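Long-range contacts in WYL1 (Ruminococcus sp., PDB 6OAW), which probably acts as an accessory protein that modulates the Type VI-D CRISPR-Cas system, and contains a WYL domain: residues P6-L10 against L150-N154; S176-R182 against K234-Y238; E181-F185 against Y257-R261. The contacts are given in a common frame with arbitrary orientation. Where two conformers were deposited one is given. Numbering follows the deposited sequence.

Interaction 1: residues P6-L10 against L150-N154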
ATOM      1  N   PRO B   6     -31.151 -12.321  20.032  1.00 81.65           N
ATOM      2  CA  PRO B   6     -30.033 -12.056  20.934  1.00 81.01           C
ATOM      3  C   PRO B   6     -29.474 -10.667  20.600  1.00 77.24           C
ATOM      4  O   PRO B   6     -29.614 -10.225  19.469  1.00 74.43           O
ATOM      5  CB  PRO B   6     -29.027 -13.174  20.626  1.00 82.31           C
ATOM      6  CG  PRO B   6     -29.346 -13.598  19.195  1.00 81.66           C
ATOM      7  CD  PRO B   6     -30.831 -13.339  19.015  1.00 83.45           C
ATOM      8  N   SER B   7     -28.852 -10.017  21.580  1.00 77.82           N
ATOM      9  CA  SER B   7     -28.194  -8.689  21.428  1.00 75.41           C
ATOM     10  C   SER B   7     -26.687  -8.822  21.143  1.00 73.68           C
ATOM     11  O   SER B   7     -26.150  -7.917  20.480  1.00 73.12           O
ATOM     12  CB  SER B   7     -28.454  -7.841  22.638  1.00 75.81           C
ATOM     13  OG  SER B   7     -28.088  -8.525  23.828  1.00 76.57           O
ATOM     14  N   THR B   8     -26.028  -9.908  21.569  1.00 76.36           N
ATOM     15  CA  THR B   8     -24.539 -10.024  21.522  1.00 73.52           C
ATOM     16  C   THR B   8     -24.082 -11.206  20.653  1.00 71.77           C
ATOM     17  O   THR B   8     -24.860 -12.170  20.467  1.00 72.04           O
ATOM     18  CB  THR B   8     -23.962 -10.115  22.940  1.00 75.28           C
ATOM     19  OG1 THR B   8     -24.386 -11.337  23.532  1.00 79.95           O
ATOM     20  CG2 THR B   8     -24.386  -8.961  23.816  1.00 75.16           C
ATOM     21  N   PHE B   9     -22.853 -11.116  20.136  1.00 68.00           N
ATOM     22  CA  PHE B   9     -22.234 -12.142  19.256  1.00 65.99           C
ATOM     23  C   PHE B   9     -22.270 -13.505  19.935  1.00 68.33           C
ATOM     24  O   PHE B   9     -22.530 -14.508  19.263  1.00 68.97           O
ATOM     25  CB  PHE B   9     -20.791 -11.766  18.932  1.00 62.40           C
ATOM     26  CG  PHE B   9     -20.685 -10.607  17.975  1.00 58.38           C
ATOM     27  CD1 PHE B   9     -21.114 -10.757  16.667  1.00 57.41           C
ATOM     28  CD2 PHE B   9     -20.148  -9.398  18.376  1.00 56.39           C
ATOM     29  CE1 PHE B   9     -21.001  -9.718  15.761  1.00 55.83           C
ATOM     30  CE2 PHE B   9     -20.057  -8.347  17.477  1.00 55.83           C
ATOM     31  CZ  PHE B   9     -20.469  -8.514  16.167  1.00 55.44           C
ATOM     32  N   LEU B  10     -21.961 -13.517  21.230  1.00 70.48           N
ATOM     33  CA  LEU B  10     -21.882 -14.728  22.078  1.00 72.98           C
ATOM     34  C   LEU B  10     -22.691 -14.479  23.344  1.00 76.36           C
ATOM     35  O   LEU B  10     -22.733 -13.351  23.835  1.00 76.83           O
ATOM     36  CB  LEU B  10     -20.416 -15.014  22.408  1.00 72.79           C
ATOM     37  CG  LEU B  10     -19.515 -15.380  21.229  1.00 71.03           C
ATOM     38  CD1 LEU B  10     -18.063 -15.489  21.681  1.00 70.57           C
ATOM     39  CD2 LEU B  10     -19.969 -16.677  20.575  1.00 72.73           C
ATOM     40  N   LEU B 150     -20.279  -3.723  22.173  1.00 59.31           N
ATOM     41  CA  LEU B 150     -20.128  -3.919  20.703  1.00 57.03           C
ATOM     42  C   LEU B 150     -21.486  -3.676  20.029  1.00 56.49           C
ATOM     43  O   LEU B 150     -21.830  -4.405  19.062  1.00 56.32           O
ATOM     44  CB  LEU B 150     -19.623  -5.349  20.460  1.00 58.06           C
ATOM     45  CG  LEU B 150     -18.128  -5.551  20.722  1.00 58.07           C
ATOM     46  CD1 LEU B 150     -17.757  -7.031  20.714  1.00 59.63           C
ATOM     47  CD2 LEU B 150     -17.308  -4.793  19.692  1.00 56.73           C
ATOM     48  N   TYR B 151     -22.258  -2.728  20.561  1.00 56.67           N
ATOM     49  CA  TYR B 151     -23.655  -2.463  20.135  1.00 58.84           C
ATOM     50  C   TYR B 151     -23.736  -2.384  18.600  1.00 56.52           C
ATOM     51  O   TYR B 151     -24.521  -3.111  17.994  1.00 55.53           O
ATOM     52  CB  TYR B 151     -24.167  -1.195  20.832  1.00 61.62           C
ATOM     53  CG  TYR B 151     -25.602  -0.832  20.539  1.00 63.11           C
ATOM     54  CD1 TYR B 151     -26.660  -1.616  20.974  1.00 65.67           C
ATOM     55  CD2 TYR B 151     -25.893   0.319  19.820  1.00 63.04           C
ATOM     56  CE1 TYR B 151     -27.970  -1.276  20.675  1.00 67.16           C
ATOM     57  CE2 TYR B 151     -27.191   0.676  19.515  1.00 64.32           C
ATOM     58  CZ  TYR B 151     -28.233  -0.124  19.946  1.00 66.72           C
ATOM     59  OH  TYR B 151     -29.504   0.240  19.615  1.00 70.55           O
ATOM     60  N   TYR B 152     -22.942  -1.511  17.978  1.00 54.30           N
ATOM     61  CA  TYR B 152     -23.059  -1.189  16.533  1.00 52.44           C
ATOM     62  C   TYR B 152     -22.463  -2.318  15.688  1.00 51.77           C
ATOM     63  O   TYR B 152     -22.947  -2.538  14.570  1.00 49.58           O
ATOM     64  CB  TYR B 152     -22.428   0.170  16.238  1.00 50.52           C
ATOM     65  CG  TYR B 152     -23.151   1.304  16.911  1.00 50.69           C
ATOM     66  CD1 TYR B 152     -24.401   1.716  16.478  1.00 52.35           C
ATOM     67  CD2 TYR B 152     -22.602   1.940  18.009  1.00 51.55           C
ATOM     68  CE1 TYR B 152     -25.081   2.755  17.109  1.00 52.45           C
ATOM     69  CE2 TYR B 152     -23.275   2.955  18.667  1.00 51.78           C
ATOM     70  CZ  TYR B 152     -24.514   3.372  18.217  1.00 52.95           C
ATOM     71  OH  TYR B 152     -25.120   4.403  18.886  1.00 54.41           O
ATOM     72  N   GLU B 153     -21.441  -3.011  16.190  1.00 51.64           N
ATOM     73  CA  GLU B 153     -20.825  -4.161  15.483  1.00 52.24           C
ATOM     74  C   GLU B 153     -21.869  -5.283  15.370  1.00 52.73           C
ATOM     75  O   GLU B 153     -22.020  -5.862  14.282  1.00 53.14           O
ATOM     76  CB  GLU B 153     -19.539  -4.584  16.202  1.00 53.14           C
ATOM     77  CG  GLU B 153     -18.409  -3.577  16.044  1.00 51.26           C
ATOM     78  CD  GLU B 153     -18.410  -2.393  17.006  1.00 52.05           C
ATOM     79  OE1 GLU B 153     -19.216  -2.420  17.962  1.00 53.71           O
ATOM     80  OE2 GLU B 153     -17.582  -1.439  16.816  1.00 49.85           O
ATOM     81  N   ASN B 154     -22.608  -5.539  16.439  1.00 54.64           N
ATOM     82  CA  ASN B 154     -23.686  -6.573  16.478  1.00 58.43           C
ATOM     83  C   ASN B 154     -24.719  -6.299  15.369  1.00 59.49           C
ATOM     84  O   ASN B 154     -25.189  -7.271  14.737  1.00 58.89           O
ATOM     85  CB  ASN B 154     -24.313  -6.666  17.872  1.00 58.62           C
ATOM     86  CG  ASN B 154     -23.504  -7.546  18.798  1.00 59.05           C
ATOM     87  OD1 ASN B 154     -23.411  -8.742  18.571  1.00 60.05           O
ATOM     88  ND2 ASN B 154     -22.903  -6.968  19.825  1.00 57.58           N
TER

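Interaction 2: residues S176-R182 against K234-Y238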
ATOM      1  N   SER B 176      -1.145  -0.161   6.036  1.00 39.58           N
ATOM      2  CA  SER B 176       0.312  -0.002   5.755  1.00 40.07           C
ATOM      3  C   SER B 176       1.137  -0.764   6.807  1.00 38.95           C
ATOM      4  O   SER B 176       0.613  -1.025   7.916  1.00 37.90           O
ATOM      5  CB  SER B 176       0.667   1.457   5.724  1.00 40.27           C
ATOM      6  OG  SER B 176       0.689   1.977   7.046  1.00 39.96           O
ATOM      7  N   ASP B 177       2.400  -1.072   6.504  1.00 39.44           N
ATOM      8  CA  ASP B 177       3.320  -1.730   7.460  1.00 39.38           C
ATOM      9  C   ASP B 177       3.314  -0.972   8.793  1.00 38.50           C
ATOM     10  O   ASP B 177       3.122  -1.631   9.828  1.00 39.47           O
ATOM     11  CB  ASP B 177       4.729  -1.900   6.855  1.00 40.49           C
ATOM     12  CG  ASP B 177       4.774  -2.870   5.672  1.00 42.03           C
ATOM     13  OD1 ASP B 177       3.736  -3.480   5.363  1.00 43.57           O
ATOM     14  OD2 ASP B 177       5.842  -3.001   5.036  1.00 45.88           O
ATOM     15  N   CYS B 178       3.472   0.355   8.782  1.00 38.27           N
ATOM     16  CA  CYS B 178       3.596   1.168  10.014  1.00 37.99           C
ATOM     17  C   CYS B 178       2.276   1.148  10.779  1.00 37.91           C
ATOM     18  O   CYS B 178       2.326   1.132  12.045  1.00 39.35           O
ATOM     19  CB  CYS B 178       4.125   2.581   9.759  1.00 38.90           C
ATOM     20  SG  CYS B 178       3.001   3.747   8.937  1.00 41.79           S
ATOM     21  N   GLU B 179       1.138   1.115  10.085  1.00 38.49           N
ATOM     22  CA  GLU B 179      -0.164   1.027  10.791  1.00 39.05           C
ATOM     23  C   GLU B 179      -0.258  -0.331  11.480  1.00 38.23           C
ATOM     24  O   GLU B 179      -0.601  -0.347  12.655  1.00 38.09           O
ATOM     25  CB  GLU B 179      -1.346   1.275   9.853  1.00 39.85           C
ATOM     26  CG  GLU B 179      -1.615   2.756   9.613  1.00 40.67           C
ATOM     27  CD  GLU B 179      -2.488   3.018   8.392  1.00 42.23           C
ATOM     28  OE1 GLU B 179      -2.461   2.211   7.419  1.00 43.06           O
ATOM     29  OE2 GLU B 179      -3.241   4.005   8.432  1.00 45.55           O
ATOM     30  N   ARG B 180       0.066  -1.420  10.785  1.00 38.55           N
ATOM     31  CA  ARG B 180      -0.068  -2.774  11.376  1.00 40.26           C
ATOM     32  C   ARG B 180       0.840  -2.858  12.596  1.00 41.18           C
ATOM     33  O   ARG B 180       0.402  -3.418  13.609  1.00 43.57           O
ATOM     34  CB  ARG B 180       0.220  -3.882  10.361  1.00 40.49           C
ATOM     35  CG  ARG B 180      -0.801  -3.909   9.234  1.00 39.08           C
ATOM     36  CD  ARG B 180      -0.719  -5.116   8.341  1.00 39.70           C
ATOM     37  NE  ARG B 180       0.640  -5.558   8.075  1.00 40.61           N
ATOM     38  CZ  ARG B 180       1.449  -5.102   7.115  1.00 39.96           C
ATOM     39  NH1 ARG B 180       1.065  -4.136   6.295  1.00 39.44           N
ATOM     40  NH2 ARG B 180       2.668  -5.602   7.012  1.00 38.59           N
ATOM     41  N   GLU B 181       2.018  -2.251  12.510  1.00 39.67           N
ATOM     42  CA  GLU B 181       3.026  -2.296  13.596  1.00 40.35           C
ATOM     43  C   GLU B 181       2.484  -1.575  14.839  1.00 40.03           C
ATOM     44  O   GLU B 181       2.762  -2.034  15.962  1.00 38.87           O
ATOM     45  CB  GLU B 181       4.345  -1.708  13.090  1.00 39.60           C
ATOM     46  CG  GLU B 181       5.492  -1.988  14.030  1.00 41.02           C
ATOM     47  CD  GLU B 181       6.728  -1.146  13.780  1.00 40.98           C
ATOM     48  OE1 GLU B 181       6.624   0.124  13.813  1.00 39.76           O
ATOM     49  OE2 GLU B 181       7.766  -1.766  13.519  1.00 42.04           O
ATOM     50  N   ARG B 182       1.693  -0.517  14.664  1.00 40.26           N
ATOM     51  CA  ARG B 182       1.185   0.268  15.825  1.00 41.29           C
ATOM     52  C   ARG B 182       0.095  -0.531  16.533  1.00 42.07           C
ATOM     53  O   ARG B 182       0.010  -0.432  17.745  1.00 43.92           O
ATOM     54  CB  ARG B 182       0.709   1.660  15.414  1.00 41.18           C
ATOM     55  CG  ARG B 182       1.801   2.507  14.785  1.00 42.10           C
ATOM     56  CD  ARG B 182       1.563   3.982  15.011  1.00 43.36           C
ATOM     57  NE  ARG B 182       0.517   4.512  14.146  1.00 45.53           N
ATOM     58  CZ  ARG B 182       0.661   4.773  12.846  1.00 44.89           C
ATOM     59  NH1 ARG B 182       1.808   4.537  12.245  1.00 43.71           N
ATOM     60  NH2 ARG B 182      -0.348   5.244  12.142  1.00 45.76           N
ATOM     61  N   LYS B 234       6.074   4.760   5.201  1.00 39.46           N
ATOM     62  CA  LYS B 234       5.054   4.022   5.978  1.00 41.63           C
ATOM     63  C   LYS B 234       5.567   2.623   6.303  1.00 41.23           C
ATOM     64  O   LYS B 234       4.718   1.730   6.350  1.00 41.34           O
ATOM     65  CB  LYS B 234       3.730   3.963   5.198  1.00 42.87           C
ATOM     66  CG  LYS B 234       3.075   5.311   4.981  1.00 44.61           C
ATOM     67  CD  LYS B 234       1.826   5.218   4.125  1.00 47.49           C
ATOM     68  CE  LYS B 234       1.104   6.549   4.012  1.00 50.50           C
ATOM     69  NZ  LYS B 234      -0.302   6.385   3.544  1.00 52.99           N
HETATM   70  N   MSE B 235       6.871   2.462   6.558  1.00 43.65           N
HETATM   71  CA  MSE B 235       7.501   1.137   6.876  1.00 45.94           C
HETATM   72  C   MSE B 235       7.576   0.942   8.396  1.00 43.70           C
HETATM   73  O   MSE B 235       7.001  -0.041   8.874  1.00 47.92           O
HETATM   74  CB  MSE B 235       8.876   0.988   6.214  0.50 48.70           C
HETATM   75  CG  MSE B 235       8.863   1.041   4.690  0.50 52.75           C
HETATM   76 SE   MSE B 235       7.950  -0.476   3.806  0.50 61.92          SE
HETATM   77  CE  MSE B 235       6.191   0.103   3.119  0.50 60.34           C
ATOM     78  N   TYR B 236       8.232   1.829   9.145  1.00 40.92           N
ATOM     79  CA  TYR B 236       8.499   1.621  10.591  1.00 39.34           C
ATOM     80  C   TYR B 236       8.057   2.820  11.413  1.00 38.32           C
ATOM     81  O   TYR B 236       8.034   3.937  10.880  1.00 39.36           O
ATOM     82  CB  TYR B 236       9.986   1.309  10.803  1.00 41.44           C
ATOM     83  CG  TYR B 236      10.417   0.056  10.085  1.00 42.14           C
ATOM     84  CD1 TYR B 236       9.931  -1.186  10.476  1.00 43.49           C
ATOM     85  CD2 TYR B 236      11.215   0.120   8.946  1.00 43.48           C
ATOM     86  CE1 TYR B 236      10.265  -2.348   9.788  1.00 44.30           C
ATOM     87  CE2 TYR B 236      11.555  -1.030   8.245  1.00 44.80           C
ATOM     88  CZ  TYR B 236      11.100  -2.269   8.679  1.00 45.97           C
ATOM     89  OH  TYR B 236      11.435  -3.403   7.993  1.00 46.97           O
ATOM     90  N   ASN B 237       7.694   2.567  12.674  1.00 37.08           N
ATOM     91  CA  ASN B 237       7.425   3.599  13.694  1.00 37.15           C
ATOM     92  C   ASN B 237       8.660   3.773  14.581  1.00 38.55           C
ATOM     93  O   ASN B 237       9.269   2.773  14.989  1.00 38.68           O
ATOM     94  CB  ASN B 237       6.190   3.269  14.524  1.00 37.41           C
ATOM     95  CG  ASN B 237       4.966   3.109  13.655  1.00 36.69           C
ATOM     96  OD1 ASN B 237       4.366   4.099  13.232  1.00 37.29           O
ATOM     97  ND2 ASN B 237       4.638   1.865  13.340  1.00 36.34           N
ATOM     98  N   TYR B 238       8.972   5.027  14.912  1.00 38.93           N
ATOM     99  CA  TYR B 238      10.118   5.433  15.764  1.00 39.19           C
ATOM    100  C   TYR B 238       9.593   6.277  16.929  1.00 39.86           C
ATOM    101  O   TYR B 238       8.743   7.153  16.725  1.00 41.74           O
ATOM    102  CB  TYR B 238      11.137   6.215  14.936  1.00 38.39           C
ATOM    103  CG  TYR B 238      11.775   5.450  13.808  1.00 37.57           C
ATOM    104  CD1 TYR B 238      11.115   5.335  12.597  1.00 37.12           C
ATOM    105  CD2 TYR B 238      12.998   4.808  13.950  1.00 37.54           C
ATOM    106  CE1 TYR B 238      11.660   4.629  11.541  1.00 36.81           C
ATOM    107  CE2 TYR B 238      13.573   4.117  12.888  1.00 37.21           C
ATOM    108  CZ  TYR B 238      12.892   4.006  11.682  1.00 37.09           C
ATOM    109  OH  TYR B 238      13.374   3.344  10.586  1.00 36.02           O
TER

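Interaction 3: residues E181-F185 against Y257-R261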
ATOM      1  N   GLU B 181       2.018  -2.251  12.510  1.00 39.67           N
ATOM      2  CA  GLU B 181       3.026  -2.296  13.596  1.00 40.35           C
ATOM      3  C   GLU B 181       2.484  -1.575  14.839  1.00 40.03           C
ATOM      4  O   GLU B 181       2.762  -2.034  15.962  1.00 38.87           O
ATOM      5  CB  GLU B 181       4.345  -1.708  13.090  1.00 39.60           C
ATOM      6  CG  GLU B 181       5.492  -1.988  14.030  1.00 41.02           C
ATOM      7  CD  GLU B 181       6.728  -1.146  13.780  1.00 40.98           C
ATOM      8  OE1 GLU B 181       6.624   0.124  13.813  1.00 39.76           O
ATOM      9  OE2 GLU B 181       7.766  -1.766  13.519  1.00 42.04           O
ATOM     10  N   ARG B 182       1.693  -0.517  14.664  1.00 40.26           N
ATOM     11  CA  ARG B 182       1.185   0.268  15.825  1.00 41.29           C
ATOM     12  C   ARG B 182       0.095  -0.531  16.533  1.00 42.07           C
ATOM     13  O   ARG B 182       0.010  -0.432  17.745  1.00 43.92           O
ATOM     14  CB  ARG B 182       0.709   1.660  15.414  1.00 41.18           C
ATOM     15  CG  ARG B 182       1.801   2.507  14.785  1.00 42.10           C
ATOM     16  CD  ARG B 182       1.563   3.982  15.011  1.00 43.36           C
ATOM     17  NE  ARG B 182       0.517   4.512  14.146  1.00 45.53           N
ATOM     18  CZ  ARG B 182       0.661   4.773  12.846  1.00 44.89           C
ATOM     19  NH1 ARG B 182       1.808   4.537  12.245  1.00 43.71           N
ATOM     20  NH2 ARG B 182      -0.348   5.244  12.142  1.00 45.76           N
ATOM     21  N   LEU B 183      -0.691  -1.324  15.815  1.00 42.90           N
ATOM     22  CA  LEU B 183      -1.653  -2.257  16.447  1.00 44.29           C
ATOM     23  C   LEU B 183      -0.886  -3.319  17.248  1.00 44.83           C
ATOM     24  O   LEU B 183      -1.263  -3.567  18.411  1.00 47.22           O
ATOM     25  CB  LEU B 183      -2.533  -2.904  15.373  1.00 44.53           C
ATOM     26  CG  LEU B 183      -3.590  -1.993  14.769  1.00 44.38           C
ATOM     27  CD1 LEU B 183      -4.320  -2.695  13.631  1.00 44.36           C
ATOM     28  CD2 LEU B 183      -4.574  -1.526  15.838  1.00 46.47           C
ATOM     29  N   ILE B 184       0.167  -3.896  16.682  1.00 43.29           N
ATOM     30  CA  ILE B 184       0.918  -5.006  17.346  1.00 44.98           C
ATOM     31  C   ILE B 184       1.600  -4.486  18.611  1.00 45.82           C
ATOM     32  O   ILE B 184       1.668  -5.251  19.572  1.00 49.11           O
ATOM     33  CB  ILE B 184       1.947  -5.627  16.389  1.00 43.82           C
ATOM     34  CG1 ILE B 184       1.282  -6.202  15.140  1.00 44.52           C
ATOM     35  CG2 ILE B 184       2.818  -6.654  17.096  1.00 45.83           C
ATOM     36  CD1 ILE B 184       2.305  -6.579  14.065  1.00 45.12           C
ATOM     37  N   PHE B 185       2.135  -3.264  18.594  1.00 45.28           N
ATOM     38  CA  PHE B 185       2.945  -2.708  19.703  1.00 47.10           C
ATOM     39  C   PHE B 185       2.132  -1.631  20.425  1.00 47.63           C
ATOM     40  O   PHE B 185       2.727  -0.673  20.988  1.00 49.79           O
ATOM     41  CB  PHE B 185       4.287  -2.207  19.167  1.00 45.07           C
ATOM     42  CG  PHE B 185       5.251  -3.318  18.844  1.00 44.10           C
ATOM     43  CD1 PHE B 185       5.996  -3.919  19.848  1.00 46.47           C
ATOM     44  CD2 PHE B 185       5.425  -3.744  17.542  1.00 42.51           C
ATOM     45  CE1 PHE B 185       6.906  -4.931  19.554  1.00 46.62           C
ATOM     46  CE2 PHE B 185       6.308  -4.771  17.245  1.00 44.36           C
ATOM     47  CZ  PHE B 185       7.039  -5.371  18.251  1.00 45.58           C
ATOM     48  N   TYR B 257      14.347   5.611  18.421  1.00 42.46           N
ATOM     49  CA  TYR B 257      14.230   4.156  18.657  1.00 41.37           C
ATOM     50  C   TYR B 257      13.047   3.573  17.871  1.00 40.47           C
ATOM     51  O   TYR B 257      11.917   4.049  18.047  1.00 40.66           O
ATOM     52  CB  TYR B 257      14.028   3.862  20.147  1.00 41.88           C
ATOM     53  CG  TYR B 257      15.227   4.128  21.000  1.00 43.61           C
ATOM     54  CD1 TYR B 257      15.517   5.404  21.446  1.00 44.64           C
ATOM     55  CD2 TYR B 257      16.133   3.116  21.282  1.00 44.86           C
ATOM     56  CE1 TYR B 257      16.642   5.656  22.223  1.00 46.12           C
ATOM     57  CE2 TYR B 257      17.263   3.349  22.045  1.00 46.48           C
ATOM     58  CZ  TYR B 257      17.514   4.621  22.513  1.00 46.67           C
ATOM     59  OH  TYR B 257      18.633   4.846  23.234  1.00 50.46           O
ATOM     60  N   ARG B 258      13.278   2.523  17.086  1.00 40.96           N
ATOM     61  CA  ARG B 258      12.175   1.679  16.536  1.00 41.52           C
ATOM     62  C   ARG B 258      11.282   1.250  17.707  1.00 41.92           C
ATOM     63  O   ARG B 258      11.826   0.711  18.698  1.00 45.66           O
ATOM     64  CB  ARG B 258      12.749   0.436  15.845  1.00 42.30           C
ATOM     65  CG  ARG B 258      13.461   0.720  14.529  1.00 43.95           C
ATOM     66  CD  ARG B 258      12.522   0.628  13.346  1.00 45.13           C
ATOM     67  NE  ARG B 258      11.920  -0.692  13.424  1.00 46.56           N
ATOM     68  CZ  ARG B 258      12.328  -1.782  12.808  1.00 48.66           C
ATOM     69  NH1 ARG B 258      11.694  -2.923  13.035  1.00 49.91           N
ATOM     70  NH2 ARG B 258      13.302  -1.734  11.923  1.00 50.56           N
ATOM     71  N   ILE B 259       9.971   1.471  17.642  1.00 41.03           N
ATOM     72  CA  ILE B 259       9.099   1.047  18.769  1.00 42.41           C
ATOM     73  C   ILE B 259       9.157  -0.477  18.913  1.00 42.45           C
ATOM     74  O   ILE B 259       8.927  -0.971  20.047  1.00 42.02           O
ATOM     75  CB  ILE B 259       7.656   1.565  18.665  1.00 44.01           C
ATOM     76  CG1 ILE B 259       6.855   0.849  17.583  1.00 43.71           C
ATOM     77  CG2 ILE B 259       7.627   3.082  18.517  1.00 43.59           C
ATOM     78  CD1 ILE B 259       5.409   1.282  17.551  1.00 45.38           C
ATOM     79  N   SER B 260       9.492  -1.200  17.847  1.00 42.12           N
ATOM     80  CA  SER B 260       9.586  -2.679  17.871  1.00 43.73           C
ATOM     81  C   SER B 260      10.819  -3.154  18.660  1.00 47.28           C
ATOM     82  O   SER B 260      10.856  -4.342  18.967  1.00 48.14           O
ATOM     83  CB  SER B 260       9.549  -3.259  16.475  1.00 43.66           C
ATOM     84  OG  SER B 260      10.642  -2.804  15.686  1.00 43.74           O
ATOM     85  N   ARG B 261      11.771  -2.278  19.007  1.00 49.45           N
ATOM     86  CA  ARG B 261      12.997  -2.667  19.755  1.00 52.28           C
ATOM     87  C   ARG B 261      12.961  -2.121  21.190  1.00 51.91           C
ATOM     88  O   ARG B 261      13.992  -2.223  21.873  1.00 54.43           O
ATOM     89  CB  ARG B 261      14.250  -2.212  18.998  1.00 53.95           C
ATOM     90  CG  ARG B 261      14.319  -2.634  17.540  1.00 56.35           C
ATOM     91  CD  ARG B 261      14.867  -4.026  17.331  1.00 60.38           C
ATOM     92  NE  ARG B 261      16.323  -3.974  17.311  1.00 67.98           N
ATOM     93  CZ  ARG B 261      17.105  -3.730  16.243  1.00 70.72           C
ATOM     94  NH1 ARG B 261      16.586  -3.526  15.039  1.00 70.55           N
ATOM     95  NH2 ARG B 261      18.421  -3.697  16.392  1.00 70.97           N
TER

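Interaction 1: residues P6-L10 against L150-N154
The apolar part of this contact rests on F9. Its CA-to-CB bond points sideways, yet the ring end comes nearer and packs against L150, E153 and N154. F9 CD2 lies 4.1 Å from L150 CD1, which sits at the ring edge. F9 CE2 is 4.0 Å from E153 CB. The ring also stacks on F164 of helix 161-172. L150 and E153 touch F164 too, so the four side chains meet in one cluster.

The arrangement is an N-terminal segment without regular structure, laid against the first turn of helix 151-156. L150 is the N-cap of that helix. N154 N donates to L150 O at 3.0 Å and closes the turn. N154 ND2 makes a weak second bond to the same L150 O at 2.9 Å.

The polar approaches centre on the N154 amide. N154 OD1 lies over one face of the F9 ring, 3.3 Å from F9 CD2. It is also 2.9 Å from F9 N, but the angle is too poor for a hydrogen bond. S7 O packs 3.2 Å from N154 CG. The backbone oxygen E153 O lies 3.6 Å from F9 CZ. T8 CB points away from the helix, and T8 OG1 instead donates to L10 O at 2.6 Å. The carboxylate of E153 also turns away from the segment 6-10: its OE2 accepts from the backbone N atoms of V91 and E92.

Interaction 2: residues S176-R182 against K234-Y238
N237 opens strand 237-243 of the antiparallel sheet, probably that of the WYL domain, and carries most of the polar pairing with helix 177-184. N237 ND2 donates to C178 O and to E181 OE1, both at 2.7 Å. E181 OE1 also accepts from N237 N at 2.9 Å. N237 OD1 accepts from R182 NH1 at 2.8 Å, and also bonds S230 OG. R182 NE is satisfied by G83 O. C178 N donates to K234 O at 3.1 Å. The N-cap S176 forms a capping box with E179: E179 N donates to S176 OG at 3.2 Å, and S176 N to E179 OE1 at 3.0 Å. D177 OD1 pairs with R180 NH2 at 2.9 Å in a salt bridge, while D177 OD2 lies 3.5 Å from M235 SE (selenomethionine). On the second subunit, S31 packs on K234 and L326 on Y236. Bonded through backbone N and side chain alike, N237 fixes the strand start on the helix, and the buried E181 carboxylate meets neutral amide donors.

Interaction 3: residues E181-F185 against Y257-R261
This is a partly buried packing contact between the end of helix 177-184 and the turn that follows strand 253-258. The strand belongs to the antiparallel sheet of what is probably the WYL domain. That domain has an Sm-like, SH3-type barrel fold in related proteins. The short 3-10 turn at 259-260, between strands 253-258 and 262-263, is consistent with the 3-10 turn before the last strand of such barrels. On the other side, F185 is the first residue to leave helical geometry. It is also the N-cap of the next helix, 186-199, so the contact falls at a joint between two helices.

F185 and I259 form the apolar part. F185 CB is 4.0 Å from I259 CD1. The F185 ring packs face-on against S260, with F185 CE2 3.7 Å from S260 CB. S260 CA stands over the ring face, 3.9 Å from its centroid and 17° off the normal. This is a CH-pi contact.

E181 forms the polar side. Its OE1 is in van der Waals contact with I259 CG1 at 3.8 Å, but its strongest bond is to N237 ND2. E181 OE2 lies 3.7 Å from S260 OG and 4.1 Å from R258 NH1. The charges are opposite, but the distance is beyond a salt bridge. R258 has other partners: its guanidinium makes a cation-pi contact with Y236.

The turn is closed by its own bonds. R261 N donates to R258 O at 3.0 Å, and R258 NH1 donates to S260 OG at 2.9 Å.

How the interactions relate
Interactions 2 and 3 lie near the centre of the chain, with their centres 7 Å apart. Both use helix 177-184 and reach neighbouring strands of one sheet. They share E181 and R182. They also touch directly: N237 O is 3.0 Å from I259 N, a probable hydrogen bond. Their chemistry differs. Interaction 2 is built on hydrogen bonds, whereas interaction 3 relies on apolar and CH-pi packing. Interaction 1 is peripheral, about 31 Å from each of the others between centres, and closes earlier in the chain. It is nonetheless a buried contact locally, with an aromatic side chain as its main apolar element. Interactions 2 and 3 are partly buried.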